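Local structure of mandelate racemase / muconate lactonizing enzyme, C-terminal domain protein (Pseudovibrio sp. JE062, 4JHM) at residues A110-K115 / M121-L126; Y152-I157 / A184-S189; N310-L315 / N354-E359. The protein is of unknown function but belongs to the enolase superfamily, pairing an N-terminal alpha+beta domain with a C-terminal TIM-barrel-like domain. All blocks are in the same frame, centred on the assembly; numbering follows the deposited sequence.

Interaction 1 (A110-K115 / M121-L126)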
loop_
_atom_site.group_PDB
_atom_site.type_symbol
_atom_site.label_atom_id
_atom_site.label_comp_id
_atom_site.label_asym_id
_atom_site.label_seq_id
_atom_site.Cartn_x
_atom_site.Cartn_y
_atom_site.Cartn_z
ATOM N N ALA A 110 13.908 -19.020 -36.448
ATOM C CA ALA A 110 14.607 -19.787 -37.471
ATOM C C ALA A 110 15.863 -20.465 -36.917
ATOM O O ALA A 110 16.301 -21.492 -37.434
ATOM C CB ALA A 110 14.965 -18.888 -38.642
ATOM N N ALA A 111 16.444 -19.886 -35.871
ATOM C CA ALA A 111 17.617 -20.481 -35.241
ATOM C C ALA A 111 17.212 -21.714 -34.448
ATOM O O ALA A 111 17.900 -22.733 -34.483
ATOM C CB ALA A 111 18.311 -19.476 -34.341
ATOM N N TRP A 112 16.092 -21.618 -33.737
ATOM C CA TRP A 112 15.573 -22.757 -32.984
ATOM C C TRP A 112 15.203 -23.908 -33.925
ATOM O O TRP A 112 15.397 -25.074 -33.587
ATOM C CB TRP A 112 14.364 -22.350 -32.136
ATOM C CG TRP A 112 14.726 -21.754 -30.804
ATOM C CD1 TRP A 112 14.736 -20.433 -30.478
ATOM C CD2 TRP A 112 15.127 -22.461 -29.622
ATOM N NE1 TRP A 112 15.116 -20.270 -29.170
ATOM C CE2 TRP A 112 15.364 -21.499 -28.622
ATOM C CE3 TRP A 112 15.310 -23.814 -29.312
ATOM C CZ2 TRP A 112 15.774 -21.844 -27.334
ATOM C CZ3 TRP A 112 15.719 -24.157 -28.034
ATOM C CH2 TRP A 112 15.947 -23.175 -27.062
ATOM N N ASP A 113 14.677 -23.571 -35.099
ATOM C CA ASP A 113 14.305 -24.574 -36.098
ATOM C C ASP A 113 15.526 -25.388 -36.541
ATOM O O ASP A 113 15.460 -26.613 -36.667
ATOM C CB ASP A 113 13.652 -23.893 -37.311
ATOM C CG ASP A 113 13.122 -24.888 -38.340
ATOM O OD1 ASP A 113 12.738 -26.018 -37.963
ATOM O OD2 ASP A 113 13.080 -24.529 -39.533
ATOM N N ILE A 114 16.634 -24.688 -36.777
ATOM C CA ILE A 114 17.894 -25.311 -37.164
ATOM C C ILE A 114 18.428 -26.189 -36.040
ATOM O O ILE A 114 18.888 -27.309 -36.283
ATOM C CB ILE A 114 18.938 -24.241 -37.530
ATOM C CG1 ILE A 114 18.721 -23.769 -38.967
ATOM C CG2 ILE A 114 20.352 -24.774 -37.369
ATOM C CD1 ILE A 114 19.475 -22.503 -39.317
ATOM N N LYS A 115 18.360 -25.681 -34.813
ATOM C CA LYS A 115 18.826 -26.418 -33.641
ATOM C C LYS A 115 18.018 -27.696 -33.439
ATOM O O LYS A 115 18.553 -28.709 -33.002
ATOM C CB LYS A 115 18.728 -25.539 -32.392
ATOM C CG LYS A 115 19.136 -26.231 -31.100
ATOM C CD LYS A 115 18.691 -25.439 -29.876
ATOM C CE LYS A 115 19.466 -24.139 -29.724
ATOM N NZ LYS A 115 19.102 -23.414 -28.473
HETATM N N MSE A 121 15.210 -33.809 -33.211
HETATM C CA MSE A 121 13.960 -33.919 -32.451
HETATM C C MSE A 121 13.121 -32.677 -32.590
HETATM O O MSE A 121 13.633 -31.606 -32.914
HETATM C CB MSE A 121 14.218 -34.190 -30.964
HETATM C CG MSE A 121 15.418 -33.438 -30.396
HETATM SE SE MSE A 121 15.718 -33.966 -28.514
HETATM C CE MSE A 121 16.196 -35.860 -28.774
ATOM N N PRO A 122 11.804 -32.811 -32.356
ATOM C CA PRO A 122 10.885 -31.679 -32.405
ATOM C C PRO A 122 11.240 -30.614 -31.382
ATOM O O PRO A 122 11.837 -30.918 -30.351
ATOM C CB PRO A 122 9.523 -32.304 -32.066
ATOM C CG PRO A 122 9.828 -33.617 -31.433
ATOM C CD PRO A 122 11.104 -34.074 -32.069
ATOM N N LEU A 123 10.863 -29.373 -31.662
ATOM C CA LEU A 123 11.253 -28.260 -30.814
ATOM C C LEU A 123 10.679 -28.405 -29.409
ATOM O O LEU A 123 11.358 -28.117 -28.424
ATOM C CB LEU A 123 10.800 -26.935 -31.423
ATOM C CG LEU A 123 11.599 -25.723 -30.941
ATOM C CD1 LEU A 123 12.904 -25.624 -31.716
ATOM C CD2 LEU A 123 10.793 -24.442 -31.081
ATOM N N TYR A 124 9.436 -28.861 -29.308
ATOM C CA TYR A 124 8.779 -28.931 -28.009
ATOM C C TYR A 124 9.561 -29.837 -27.061
ATOM O O TYR A 124 9.449 -29.711 -25.841
ATOM C CB TYR A 124 7.307 -29.367 -28.133
ATOM C CG TYR A 124 7.081 -30.811 -28.533
ATOM C CD1 TYR A 124 7.138 -31.834 -27.593
ATOM C CD2 TYR A 124 6.777 -31.145 -29.848
ATOM C CE1 TYR A 124 6.921 -33.151 -27.955
ATOM C CE2 TYR A 124 6.560 -32.460 -30.221
ATOM C CZ TYR A 124 6.633 -33.458 -29.274
ATOM O OH TYR A 124 6.415 -34.761 -29.650
HETATM N N MSE A 125 10.369 -30.731 -27.623
HETATM C CA MSE A 125 11.215 -31.612 -26.814
HETATM C C MSE A 125 12.414 -30.870 -26.288
HETATM O O MSE A 125 12.771 -31.005 -25.118
HETATM C CB MSE A 125 11.675 -32.790 -27.657
HETATM C CG MSE A 125 11.973 -33.996 -26.777
HETATM SE SE MSE A 125 12.142 -35.600 -27.908
HETATM C CE MSE A 125 10.238 -36.111 -27.919
ATOM N N LEU A 126 13.045 -30.077 -27.150
ATOM C CA LEU A 126 14.212 -29.289 -26.765
ATOM C C LEU A 126 13.938 -28.427 -25.545
ATOM O O LEU A 126 14.777 -28.326 -24.649
ATOM C CB LEU A 126 14.633 -28.359 -27.900
ATOM C CG LEU A 126 15.140 -28.961 -29.203
ATOM C CD1 LEU A 126 15.517 -27.827 -30.141
ATOM C CD2 LEU A 126 16.327 -29.879 -28.967
#
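Two consecutive helices, 100-119 and 123-127, fold against each other where W112 and K115 of the first meet L123 and L126 of the second. L123 points at the long helix, and its CD1 branch does nearly all the touching. L123 CD1 lies 3.6 Å from W112 CB and 3.9 Å from W112 CE3, where the W112 side chain leaves the helix, against CB and the near corner of the indole; the two side chains cross at about a right angle. The L123 chain reaches this spot because its CG lies anti to the backbone N (chi1 -157°). L126, one turn further on, slides past the indole in the opposite direction: its CD1 comes to the ring edge near the ring plane, 4.1 Å from W112 CE3. L126 CD1 also rests 4.0 Å from K115 CD, against the aliphatic part of the lysine. Leucine suits both places: a single methyl of L123 fits beside W112, and one of L126 fills the angle between the indole and the K115 chain.

Both helices fall in the part of the chain that matches the N-terminal domain of the mandelate racemase and muconate lactonizing enzyme family; helix 100-119 packs on strand 34-44 of its antiparallel sheet.

K115 runs out extended, then bends at chi3 (-69°), which carries NZ to 3.4 Å above the plane of the W112 ring, offset toward the rim. Its ammonium group is hydrogen-bonded to T85 OG1 and to the carbonyl oxygens of M125 and G128 of the second subunit, so a buried lysine has several partners and joins two chains. W112 NE1 is bonded to T280 OG1, which ties the indole to helix 279-291. L126 also packs on W112 and L126 of the second subunit.

Interaction 2 (Y152-I157 / A184-S189)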
loop_
_atom_site.group_PDB
_atom_site.type_symbol
_atom_site.label_atom_id
_atom_site.label_comp_id
_atom_site.label_asym_id
_atom_site.label_seq_id
_atom_site.Cartn_x
_atom_site.Cartn_y
_atom_site.Cartn_z
ATOM N N TYR A 152 -21.884 -21.403 -39.153
ATOM C CA TYR A 152 -20.457 -21.521 -38.904
ATOM C C TYR A 152 -20.187 -22.267 -37.601
ATOM O O TYR A 152 -19.341 -23.160 -37.550
ATOM C CB TYR A 152 -19.802 -20.137 -38.859
ATOM C CG TYR A 152 -18.342 -20.184 -38.490
ATOM C CD1 TYR A 152 -17.941 -20.136 -37.162
ATOM C CD2 TYR A 152 -17.361 -20.294 -39.464
ATOM C CE1 TYR A 152 -16.605 -20.186 -36.814
ATOM C CE2 TYR A 152 -16.021 -20.345 -39.124
ATOM C CZ TYR A 152 -15.651 -20.290 -37.796
ATOM O OH TYR A 152 -14.323 -20.338 -37.447
ATOM N N ILE A 153 -20.899 -21.898 -36.544
ATOM C CA ILE A 153 -20.721 -22.557 -35.256
ATOM C C ILE A 153 -21.149 -24.022 -35.340
ATOM O O ILE A 153 -20.582 -24.879 -34.666
ATOM C CB ILE A 153 -21.504 -21.839 -34.139
ATOM C CG1 ILE A 153 -20.876 -20.471 -33.857
ATOM C CG2 ILE A 153 -21.518 -22.682 -32.870
ATOM C CD1 ILE A 153 -21.703 -19.588 -32.950
ATOM N N ASP A 154 -22.140 -24.308 -36.178
ATOM C CA ASP A 154 -22.615 -25.677 -36.348
ATOM C C ASP A 154 -21.567 -26.568 -37.028
ATOM O O ASP A 154 -21.452 -27.749 -36.699
ATOM C CB ASP A 154 -23.940 -25.698 -37.116
ATOM C CG ASP A 154 -25.116 -25.226 -36.268
ATOM O OD1 ASP A 154 -24.948 -25.064 -35.041
ATOM O OD2 ASP A 154 -26.211 -25.020 -36.826
ATOM N N ASP A 155 -20.805 -26.009 -37.968
ATOM C CA ASP A 155 -19.650 -26.714 -38.526
ATOM C C ASP A 155 -18.624 -26.961 -37.431
ATOM O O ASP A 155 -18.231 -28.097 -37.179
ATOM C CB ASP A 155 -18.980 -25.898 -39.632
ATOM C CG ASP A 155 -19.790 -25.849 -40.897
ATOM O OD1 ASP A 155 -20.616 -26.759 -41.118
ATOM O OD2 ASP A 155 -19.587 -24.898 -41.680
ATOM N N CYS A 156 -18.186 -25.883 -36.789
ATOM C CA CYS A 156 -17.176 -25.976 -35.748
ATOM C C CYS A 156 -17.439 -27.191 -34.867
ATOM O O CYS A 156 -16.523 -27.952 -34.558
ATOM C CB CYS A 156 -17.158 -24.706 -34.897
ATOM S SG CYS A 156 -16.553 -23.228 -35.750
ATOM N N ILE A 157 -18.697 -27.380 -34.482
ATOM C CA ILE A 157 -19.065 -28.442 -33.547
ATOM C C ILE A 157 -19.015 -29.830 -34.188
ATOM O O ILE A 157 -18.704 -30.810 -33.517
ATOM C CB ILE A 157 -20.456 -28.190 -32.934
ATOM C CG1 ILE A 157 -20.439 -26.881 -32.135
ATOM C CG2 ILE A 157 -20.860 -29.348 -32.033
ATOM C CD1 ILE A 157 -21.808 -26.376 -31.736
ATOM N N ALA A 184 -28.354 -18.430 -26.003
ATOM C CA ALA A 184 -29.686 -19.022 -26.088
ATOM C C ALA A 184 -29.669 -20.332 -26.886
ATOM O O ALA A 184 -30.312 -21.314 -26.501
ATOM C CB ALA A 184 -30.655 -18.032 -26.714
ATOM N N LYS A 185 -28.931 -20.344 -27.993
ATOM C CA LYS A 185 -28.864 -21.519 -28.856
ATOM C C LYS A 185 -27.938 -22.609 -28.328
ATOM O O LYS A 185 -28.298 -23.782 -28.345
ATOM C CB LYS A 185 -28.411 -21.132 -30.265
ATOM C CG LYS A 185 -29.520 -20.619 -31.165
ATOM C CD LYS A 185 -29.283 -21.031 -32.609
ATOM C CE LYS A 185 -29.466 -22.532 -32.788
ATOM N NZ LYS A 185 -29.503 -22.937 -34.218
ATOM N N TYR A 186 -26.744 -22.228 -27.877
ATOM C CA TYR A 186 -25.713 -23.210 -27.527
ATOM C C TYR A 186 -25.291 -23.175 -26.057
ATOM O O TYR A 186 -24.172 -23.556 -25.725
ATOM C CB TYR A 186 -24.470 -23.004 -28.399
ATOM C CG TYR A 186 -24.757 -22.803 -29.869
ATOM C CD1 TYR A 186 -25.078 -23.873 -30.690
ATOM C CD2 TYR A 186 -24.689 -21.539 -30.438
ATOM C CE1 TYR A 186 -25.334 -23.690 -32.037
ATOM C CE2 TYR A 186 -24.941 -21.345 -31.781
ATOM C CZ TYR A 186 -25.263 -22.421 -32.577
ATOM O OH TYR A 186 -25.511 -22.220 -33.915
ATOM N N GLY A 187 -26.188 -22.733 -25.181
ATOM C CA GLY A 187 -25.884 -22.613 -23.753
ATOM C C GLY A 187 -25.600 -23.937 -23.060
ATOM O O GLY A 187 -24.739 -24.009 -22.185
ATOM N N THR A 188 -26.326 -24.985 -23.444
ATOM C CA THR A 188 -26.139 -26.307 -22.843
ATOM C C THR A 188 -25.513 -27.289 -23.835
ATOM O O THR A 188 -25.907 -28.450 -23.909
ATOM C CB THR A 188 -27.473 -26.887 -22.327
ATOM O OG1 THR A 188 -28.377 -27.068 -23.423
ATOM C CG2 THR A 188 -28.102 -25.956 -21.302
ATOM N N SER A 189 -24.525 -26.813 -24.584
ATOM C CA SER A 189 -23.868 -27.618 -25.605
ATOM C C SER A 189 -22.620 -28.292 -25.063
ATOM O O SER A 189 -22.184 -29.319 -25.579
ATOM C CB SER A 189 -23.467 -26.727 -26.776
ATOM O OG SER A 189 -24.402 -25.679 -26.943
#
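Y186 carries the 184-189 side of this contact, fitting its ring against I153, D154 and I157. K185, just before it, lays CB over one face of the Y186 ring, 3.7 Å above the plane, and makes a cation-pi contact with F150; K185 NZ is 4.7 Å from D154 OD2, too long for a salt bridge. At Y186 the opposite face of the ring receives I153 CG2, a CH-pi contact 3.9 Å from the centroid and 15° off the normal. With CG1 anti to the carbonyl carbon (chi1 -69°), I153 CG2 stands anti to the backbone N, over the ring. D154 comes to the ring edge, its carboxylate turned 81° from the ring plane: D154 OD1 lies 3.1 Å from Y186 OH, probably accepting a hydrogen bond, although the proton has another acceptor within reach. I157 CD1 adds an apolar touch, 4.2 Å from Y186 CD1. Tyrosine suits the place, offering an apolar face to I153 and a hydroxyl to the partly exposed carboxylate of D154. Y186 to S189 form a type I turn. The segments lie on helices 149-159 and 172-186, neighbours in the barrel's outer helical layer, with strand 163-167 beneath I153 and strand 192-196 following the turn.

Interaction 3 (N310-L315 / N354-E359)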
loop_
_atom_site.group_PDB
_atom_site.type_symbol
_atom_site.label_atom_id
_atom_site.label_comp_id
_atom_site.label_asym_id
_atom_site.label_seq_id
_atom_site.Cartn_x
_atom_site.Cartn_y
_atom_site.Cartn_z
ATOM N N ASN A 310 4.362 -21.279 -31.949
ATOM C CA ASN A 310 3.644 -21.186 -30.685
ATOM C C ASN A 310 3.222 -22.559 -30.177
ATOM O O ASN A 310 3.365 -22.870 -28.992
ATOM C CB ASN A 310 2.407 -20.298 -30.846
ATOM C CG ASN A 310 2.754 -18.868 -31.227
ATOM O OD1 ASN A 310 3.203 -18.080 -30.392
ATOM N ND2 ASN A 310 2.533 -18.521 -32.488
ATOM N N LEU A 311 2.698 -23.386 -31.074
ATOM C CA LEU A 311 2.221 -24.703 -30.682
ATOM C C LEU A 311 3.324 -25.473 -29.961
ATOM O O LEU A 311 3.072 -26.165 -28.971
ATOM C CB LEU A 311 1.734 -25.485 -31.903
ATOM C CG LEU A 311 1.430 -26.969 -31.668
ATOM C CD1 LEU A 311 0.400 -27.167 -30.567
ATOM C CD2 LEU A 311 0.952 -27.623 -32.954
ATOM N N HIS A 312 4.549 -25.348 -30.459
ATOM C CA HIS A 312 5.667 -26.094 -29.906
ATOM C C HIS A 312 5.952 -25.683 -28.471
ATOM O O HIS A 312 6.090 -26.519 -27.579
ATOM C CB HIS A 312 6.913 -25.906 -30.771
ATOM C CG HIS A 312 7.000 -26.872 -31.907
ATOM N ND1 HIS A 312 7.330 -28.197 -31.726
ATOM C CD2 HIS A 312 6.791 -26.712 -33.234
ATOM C CE1 HIS A 312 7.325 -28.811 -32.895
ATOM N NE2 HIS A 312 7.001 -27.934 -33.826
ATOM N N VAL A 313 6.038 -24.384 -28.252
ATOM C CA VAL A 313 6.299 -23.872 -26.924
ATOM C C VAL A 313 5.199 -24.334 -25.969
ATOM O O VAL A 313 5.481 -24.729 -24.842
ATOM C CB VAL A 313 6.402 -22.336 -26.942
ATOM C CG1 VAL A 313 6.738 -21.804 -25.560
ATOM C CG2 VAL A 313 7.454 -21.899 -27.952
ATOM N N ALA A 314 3.950 -24.308 -26.429
ATOM C CA ALA A 314 2.816 -24.704 -25.589
ATOM C C ALA A 314 2.855 -26.196 -25.247
ATOM O O ALA A 314 2.345 -26.613 -24.211
ATOM C CB ALA A 314 1.497 -24.343 -26.261
ATOM N N LEU A 315 3.460 -26.998 -26.116
ATOM C CA LEU A 315 3.584 -28.434 -25.861
ATOM C C LEU A 315 4.709 -28.737 -24.868
ATOM O O LEU A 315 4.730 -29.800 -24.247
ATOM C CB LEU A 315 3.806 -29.197 -27.170
ATOM C CG LEU A 315 2.540 -29.684 -27.889
ATOM C CD1 LEU A 315 1.373 -28.720 -27.744
ATOM C CD2 LEU A 315 2.839 -29.925 -29.356
ATOM N N ASN A 354 11.234 -32.470 -37.501
ATOM C CA ASN A 354 11.983 -31.901 -36.388
ATOM C C ASN A 354 11.915 -30.386 -36.424
ATOM O O ASN A 354 11.281 -29.806 -37.304
ATOM C CB ASN A 354 13.438 -32.346 -36.444
ATOM C CG ASN A 354 13.588 -33.846 -36.360
ATOM O OD1 ASN A 354 12.764 -34.533 -35.753
ATOM N ND2 ASN A 354 14.645 -34.366 -36.972
ATOM N N GLY A 355 12.573 -29.739 -35.469
ATOM C CA GLY A 355 12.478 -28.291 -35.357
ATOM C C GLY A 355 11.018 -27.915 -35.255
ATOM O O GLY A 355 10.313 -28.384 -34.369
ATOM N N LEU A 356 10.546 -27.081 -36.170
ATOM C CA LEU A 356 9.140 -26.694 -36.156
ATOM C C LEU A 356 8.300 -27.769 -36.830
ATOM O O LEU A 356 7.073 -27.773 -36.715
ATOM C CB LEU A 356 8.939 -25.348 -36.850
ATOM C CG LEU A 356 9.699 -24.186 -36.216
ATOM C CD1 LEU A 356 9.348 -22.865 -36.891
ATOM C CD2 LEU A 356 9.412 -24.121 -34.724
ATOM N N GLY A 357 8.969 -28.687 -37.519
ATOM C CA GLY A 357 8.281 -29.721 -38.272
ATOM C C GLY A 357 7.446 -29.111 -39.377
ATOM O O GLY A 357 6.408 -29.652 -39.747
ATOM N N VAL A 358 7.896 -27.975 -39.901
ATOM C CA VAL A 358 7.187 -27.303 -40.979
ATOM C C VAL A 358 7.982 -27.385 -42.273
ATOM O O VAL A 358 9.121 -26.925 -42.352
ATOM C CB VAL A 358 6.924 -25.821 -40.659
ATOM C CG1 VAL A 358 6.259 -25.138 -41.840
ATOM C CG2 VAL A 358 6.059 -25.686 -39.417
ATOM N N GLU A 359 7.362 -27.981 -43.285
ATOM C CA GLU A 359 7.958 -28.089 -44.603
ATOM C C GLU A 359 7.204 -27.147 -45.539
ATOM O O GLU A 359 5.973 -27.102 -45.528
ATOM C CB GLU A 359 7.873 -29.537 -45.094
ATOM C CG GLU A 359 8.954 -29.932 -46.087
ATOM C CD GLU A 359 9.173 -31.435 -46.145
ATOM O OE1 GLU A 359 8.601 -32.159 -45.300
ATOM O OE2 GLU A 359 9.921 -31.894 -47.034
#
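The single hydrogen bond between H312 and L356 anchors the loop 354-359 to helix 304-316. H312 NE2 donates to L356 O at 2.9 Å with an N-H...O angle of 156°. The oxygen lies in the imidazole plane, where the N-H points, yet seen from the carbonyl the donor stands well above its plane, 58° out of it, so the bond is well aimed at the ring and poorly aimed at the lone pairs. At the other nitrogen, ND1 accepts from Y124 N. Imidazole suits the position, being able to donate and accept at once and thereby hold two backbone pieces, with both bonds fixing the rotation of the ring.

Two further contacts carry no hydrogen bond. G355 O sits over one face of the H312 ring, 3.4 Å from H312 CE1; the angle at NE2 is poor for hydrogen bonding. L356, with CG anti to the carbonyl carbon (chi1 -60°), brings its CD2 beside the imidazole, 4.0 Å from H312 CD2.

Backbone shape accounts for the glycines. N354 to G357 form a type II' turn closed by G357 N and N354 O, and G355, at its second position, has the positive phi that strongly favours glycine; G357 also has positive phi.

The loop runs from strand 347-349 to helix 362-368. L356 packs on L305 of helix 304-316 and on L123 of helix 123-127, while V358 touches L305 and A308. V313, next to H312, faces helix 279-291, so the contact lies where helices 304-316, 123-127 and 279-291 gather.

How the interactions relate
Along the chain the three contacts come in series. Interactions 1 and 3 are neighbours, their centres about 7 Å apart, and they touch directly: L123 N is probably hydrogen-bonded to G355 O (2.9 Å), and D113 OD1 to L356 N (3.0 Å). The loop 354-359 thus lies against both helices of interaction 1 and ties them to barrel elements, consistent with an interface between the N-terminal and barrel domains. Interaction 2 stands apart in the barrel's outer helical layer, where it packs neighbouring helices; its centre is about 38 Å from that of interaction 1 and 30 Å from that of interaction 3, and its nearest atoms stay about 17 Å from interaction 3.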